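Local coordinates for protein YghZ aldo-keto reductase (Escherichia coli, PDB 3N6Q) that probably reduces aldehydes or ketones with a nicotinamide cofactor, as a TIM-barrel enzyme of the aldo/keto reductase family, at residues M146-V157 with K177-I187. Sequence-based numbering, arbitrary orientation. Where two conformers were deposited one is given.
Sequences MEETASALAHAV and KMVELLREWKI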
loop_
_atom_site.group_PDB
_atom_site.type_symbol
_atom_site.label_atom_id
_atom_site.label_comp_id
_atom_site.label_asym_id
_atom_site.label_seq_id
_atom_site.Cartn_x
_atom_site.Cartn_y
_atom_site.Cartn_z
ATOM N N MET B 146 0.469 -9.434 -21.379
ATOM C CA MET B 146 1.001 -9.993 -20.142
ATOM C C MET B 146 1.400 -8.926 -19.152
ATOM O O MET B 146 1.500 -9.175 -17.937
ATOM C CB MET B 146 2.196 -10.932 -20.485
ATOM C CG MET B 146 1.733 -12.206 -21.179
ATOM S SD MET B 146 3.211 -13.324 -21.293
ATOM C CE MET B 146 3.829 -12.710 -22.846
ATOM N N GLU B 147 1.563 -7.683 -19.605
ATOM C CA GLU B 147 1.867 -6.645 -18.639
ATOM C C GLU B 147 0.643 -6.467 -17.646
ATOM O O GLU B 147 0.810 -6.155 -16.451
ATOM C CB GLU B 147 2.025 -5.326 -19.360
ATOM C CG GLU B 147 3.342 -5.216 -20.143
ATOM C CD GLU B 147 3.340 -5.919 -21.534
ATOM O OE1 GLU B 147 2.312 -6.432 -22.074
ATOM O OE2 GLU B 147 4.463 -5.953 -22.097
ATOM N N GLU B 148 -0.538 -6.585 -18.203
ATOM C CA GLU B 148 -1.782 -6.464 -17.377
ATOM C C GLU B 148 -1.882 -7.641 -16.396
ATOM O O GLU B 148 -2.143 -7.458 -15.213
ATOM C CB GLU B 148 -3.014 -6.399 -18.280
ATOM C CG GLU B 148 -4.349 -6.311 -17.400
ATOM C CD GLU B 148 -5.599 -5.994 -18.230
ATOM O OE1 GLU B 148 -5.470 -5.488 -19.364
ATOM O OE2 GLU B 148 -6.716 -6.312 -17.774
ATOM N N THR B 149 -1.717 -8.868 -16.905
ATOM C CA THR B 149 -1.739 -10.036 -16.043
ATOM C C THR B 149 -0.649 -9.921 -14.964
ATOM O O THR B 149 -0.932 -10.147 -13.769
ATOM C CB THR B 149 -1.557 -11.291 -16.889
ATOM O OG1 THR B 149 -2.604 -11.341 -17.876
ATOM C CG2 THR B 149 -1.630 -12.557 -16.022
ATOM N N ALA B 150 0.592 -9.538 -15.359
ATOM C CA ALA B 150 1.680 -9.386 -14.360
ATOM C C ALA B 150 1.382 -8.371 -13.303
ATOM O O ALA B 150 1.765 -8.560 -12.151
ATOM C CB ALA B 150 3.056 -9.083 -15.039
ATOM N N SER B 151 0.817 -7.219 -13.714
ATOM C CA SER B 151 0.474 -6.130 -12.793
ATOM C C SER B 151 -0.563 -6.613 -11.802
ATOM O O SER B 151 -0.511 -6.275 -10.612
ATOM C CB SER B 151 -0.146 -4.911 -13.518
ATOM O OG SER B 151 -0.415 -3.878 -12.559
ATOM N N ALA B 152 -1.509 -7.385 -12.314
ATOM C CA ALA B 152 -2.539 -7.998 -11.400
ATOM C C ALA B 152 -1.878 -8.904 -10.329
ATOM O O ALA B 152 -2.182 -8.819 -9.132
ATOM C CB ALA B 152 -3.584 -8.778 -12.194
ATOM N N LEU B 153 -1.051 -9.835 -10.771
ATOM C CA LEU B 153 -0.284 -10.641 -9.815
ATOM C C LEU B 153 0.505 -9.744 -8.853
ATOM O O LEU B 153 0.513 -10.034 -7.637
ATOM C CB LEU B 153 0.683 -11.602 -10.563
ATOM C CG LEU B 153 -0.020 -12.575 -11.471
ATOM C CD1 LEU B 153 1.104 -13.412 -12.248
ATOM C CD2 LEU B 153 -0.943 -13.516 -10.682
ATOM N N ALA B 154 1.151 -8.671 -9.348
ATOM C CA ALA B 154 1.920 -7.794 -8.466
ATOM C C ALA B 154 1.045 -7.126 -7.412
ATOM O O ALA B 154 1.444 -6.985 -6.272
ATOM C CB ALA B 154 2.699 -6.745 -9.234
ATOM N N HIS B 155 -0.137 -6.687 -7.838
ATOM C CA HIS B 155 -1.072 -6.099 -6.905
ATOM C C HIS B 155 -1.504 -7.100 -5.819
ATOM O O HIS B 155 -1.626 -6.730 -4.645
ATOM C CB HIS B 155 -2.288 -5.561 -7.674
ATOM C CG HIS B 155 -3.238 -4.797 -6.798
ATOM N ND1 HIS B 155 -3.018 -3.471 -6.455
ATOM C CD2 HIS B 155 -4.298 -5.205 -6.074
ATOM C CE1 HIS B 155 -3.976 -3.079 -5.636
ATOM N NE2 HIS B 155 -4.789 -4.098 -5.425
ATOM N N ALA B 156 -1.690 -8.371 -6.189
ATOM C CA ALA B 156 -2.057 -9.401 -5.194
ATOM C C ALA B 156 -0.976 -9.472 -4.130
ATOM O O ALA B 156 -1.228 -9.591 -2.917
ATOM C CB ALA B 156 -2.224 -10.799 -5.905
ATOM N N VAL B 157 0.271 -9.424 -4.573
ATOM C CA VAL B 157 1.389 -9.471 -3.593
ATOM C C VAL B 157 1.504 -8.181 -2.780
ATOM O O VAL B 157 1.585 -8.203 -1.532
ATOM C CB VAL B 157 2.761 -9.779 -4.336
ATOM C CG1 VAL B 157 3.975 -9.773 -3.300
ATOM C CG2 VAL B 157 2.653 -11.147 -4.996
ATOM N N LYS B 177 9.000 -13.853 -20.445
ATOM C CA LYS B 177 8.420 -12.520 -20.410
ATOM C C LYS B 177 7.818 -12.241 -19.008
ATOM O O LYS B 177 7.963 -11.138 -18.470
ATOM C CB LYS B 177 7.357 -12.389 -21.519
ATOM C CG LYS B 177 6.770 -10.957 -21.630
ATOM C CD LYS B 177 7.890 -9.909 -21.697
ATOM C CE LYS B 177 7.342 -8.607 -22.277
ATOM N NZ LYS B 177 8.381 -7.535 -22.329
ATOM N N MET B 178 7.087 -13.206 -18.457
ATOM C CA MET B 178 6.432 -12.941 -17.138
ATOM C C MET B 178 7.481 -12.707 -16.078
ATOM O O MET B 178 7.319 -11.900 -15.161
ATOM C CB MET B 178 5.510 -14.102 -16.708
ATOM C CG MET B 178 4.321 -14.355 -17.647
ATOM S SD MET B 178 3.119 -12.925 -17.458
ATOM C CE MET B 178 3.176 -12.901 -15.642
ATOM N N VAL B 179 8.605 -13.440 -16.165
ATOM C CA VAL B 179 9.678 -13.226 -15.204
ATOM C C VAL B 179 10.174 -11.817 -15.279
ATOM O O VAL B 179 10.380 -11.160 -14.222
ATOM C CB VAL B 179 10.897 -14.194 -15.470
ATOM C CG1 VAL B 179 12.104 -13.731 -14.650
ATOM C CG2 VAL B 179 10.487 -15.605 -15.131
ATOM N N GLU B 180 10.402 -11.335 -16.512
ATOM C CA GLU B 180 10.940 -9.978 -16.683
ATOM C C GLU B 180 9.902 -8.949 -16.192
ATOM O O GLU B 180 10.271 -7.914 -15.578
ATOM C CB GLU B 180 11.278 -9.725 -18.176
ATOM C CG GLU B 180 12.422 -10.684 -18.642
ATOM C CD GLU B 180 12.633 -10.790 -20.179
ATOM O OE1 GLU B 180 11.799 -10.296 -20.980
ATOM O OE2 GLU B 180 13.594 -11.504 -20.590
ATOM N N LEU B 181 8.637 -9.194 -16.539
ATOM C CA LEU B 181 7.556 -8.245 -16.156
ATOM C C LEU B 181 7.405 -8.166 -14.642
ATOM O O LEU B 181 7.440 -7.068 -14.056
ATOM C CB LEU B 181 6.226 -8.595 -16.847
ATOM C CG LEU B 181 6.184 -8.294 -18.353
ATOM C CD1 LEU B 181 4.893 -8.864 -18.903
ATOM C CD2 LEU B 181 6.360 -6.757 -18.675
ATOM N N LEU B 182 7.407 -9.314 -13.974
ATOM C CA LEU B 182 7.291 -9.270 -12.537
ATOM C C LEU B 182 8.551 -8.663 -11.926
ATOM O O LEU B 182 8.484 -8.041 -10.872
ATOM C CB LEU B 182 7.041 -10.669 -11.991
ATOM C CG LEU B 182 5.674 -11.255 -12.328
ATOM C CD1 LEU B 182 5.732 -12.778 -12.107
ATOM C CD2 LEU B 182 4.589 -10.599 -11.428
ATOM N N ARG B 183 9.726 -8.883 -12.546
ATOM C CA ARG B 183 10.936 -8.254 -11.985
ATOM C C ARG B 183 10.853 -6.715 -11.997
ATOM O O ARG B 183 11.443 -6.040 -11.138
ATOM C CB ARG B 183 12.187 -8.711 -12.762
ATOM C CG ARG B 183 13.460 -7.957 -12.367
ATOM C CD ARG B 183 14.583 -8.527 -13.236
ATOM N NE ARG B 183 14.752 -9.942 -12.898
ATOM C CZ ARG B 183 14.746 -10.966 -13.751
ATOM N NH1 ARG B 183 14.609 -10.774 -15.077
ATOM N NH2 ARG B 183 14.884 -12.199 -13.245
ATOM N N GLU B 184 10.041 -6.135 -12.896
ATOM C CA GLU B 184 9.893 -4.664 -12.850
ATOM C C GLU B 184 9.224 -4.199 -11.563
ATOM O O GLU B 184 9.330 -3.013 -11.201
ATOM C CB GLU B 184 9.141 -4.131 -14.079
ATOM C CG GLU B 184 9.854 -4.458 -15.412
ATOM C CD GLU B 184 9.005 -4.140 -16.646
ATOM O OE1 GLU B 184 7.883 -3.592 -16.482
ATOM O OE2 GLU B 184 9.441 -4.458 -17.785
ATOM N N TRP B 185 8.460 -5.114 -10.929
ATOM C CA TRP B 185 7.787 -4.861 -9.644
ATOM C C TRP B 185 8.609 -5.392 -8.468
ATOM O O TRP B 185 8.160 -5.374 -7.311
ATOM C CB TRP B 185 6.436 -5.578 -9.668
ATOM C CG TRP B 185 5.442 -5.032 -10.673
ATOM C CD1 TRP B 185 5.042 -5.606 -11.847
ATOM C CD2 TRP B 185 4.625 -3.876 -10.489
ATOM N NE1 TRP B 185 4.089 -4.818 -12.451
ATOM C CE2 TRP B 185 3.813 -3.755 -11.619
ATOM C CE3 TRP B 185 4.565 -2.903 -9.496
ATOM C CZ2 TRP B 185 2.886 -2.724 -11.763
ATOM C CZ3 TRP B 185 3.675 -1.832 -9.662
ATOM C CH2 TRP B 185 2.861 -1.752 -10.786
ATOM N N LYS B 186 9.843 -5.807 -8.769
ATOM C CA LYS B 186 10.719 -6.459 -7.812
ATOM C C LYS B 186 10.093 -7.704 -7.180
ATOM O O LYS B 186 10.268 -7.962 -5.973
ATOM C CB LYS B 186 11.175 -5.468 -6.741
ATOM C CG LYS B 186 12.024 -4.289 -7.344
ATOM C CD LYS B 186 12.368 -3.209 -6.272
ATOM C CE LYS B 186 13.422 -3.739 -5.334
ATOM N NZ LYS B 186 14.617 -4.218 -6.090
ATOM N N ILE B 187 9.378 -8.481 -7.990
ATOM C CA ILE B 187 8.792 -9.713 -7.512
ATOM C C ILE B 187 9.363 -10.855 -8.374
ATOM O O ILE B 187 9.322 -10.772 -9.607
ATOM C CB ILE B 187 7.251 -9.648 -7.718
ATOM C CG1 ILE B 187 6.689 -8.583 -6.761
ATOM C CG2 ILE B 187 6.607 -11.058 -7.473
ATOM C CD1 ILE B 187 5.230 -8.287 -7.050
HETATM O O HOH W 1 3.184 -4.851 -15.445
HETATM O O HOH W 2 6.809 -4.946 -21.643
#
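Ala154 sets its CB on one face of the Trp185 indole, a CH-pi contact 3.6 Å from the centroid of the five-membered ring and 13° off its normal. In one of its two conformers, Ser151 OG comes obliquely to 3.6 Å from Trp185 CZ2. The indole also makes a cation-pi contact with Lys186 of a neighbouring subunit, which places this end of the contact at an assembly interface. In this TIM barrel, 146-157 lies on one outer helix of the beta/alpha repeat and 177-183 on the next, with strand 162-168 between them in the chain; the axes of these two segments cross at -52°, and the turn after the second helix carries Trp185 and Ile187. A water joins the indole to the other backbone, accepting from Trp185 NE1 and donating to Glu147 O. Cutting Trp185 back to an alanine would probably strip the Ala154 methyl of its aromatic cover and cost that water the NE1 donor. Farther along, Ala150 CB rests 3.7 Å from Leu181 CB. Leu181 forks around the first turn, CD1 against Met146 CB and CD2 against Glu147 CG. The Met178 chain bends at its second torsion (-70°) and again at the third, laying SD beside Met146 CB and CE against both Ala150 CB and Leu153 CD1. A Schellman motif with Lys186 at C-prime closes the second helix and turns the chain so that Ile187 CD1 reaches Ala154 CA at 3.6 Å. At the other end, a second water bridges Glu147 OE2 and Lys177 NZ, which stand 4.2 Å apart.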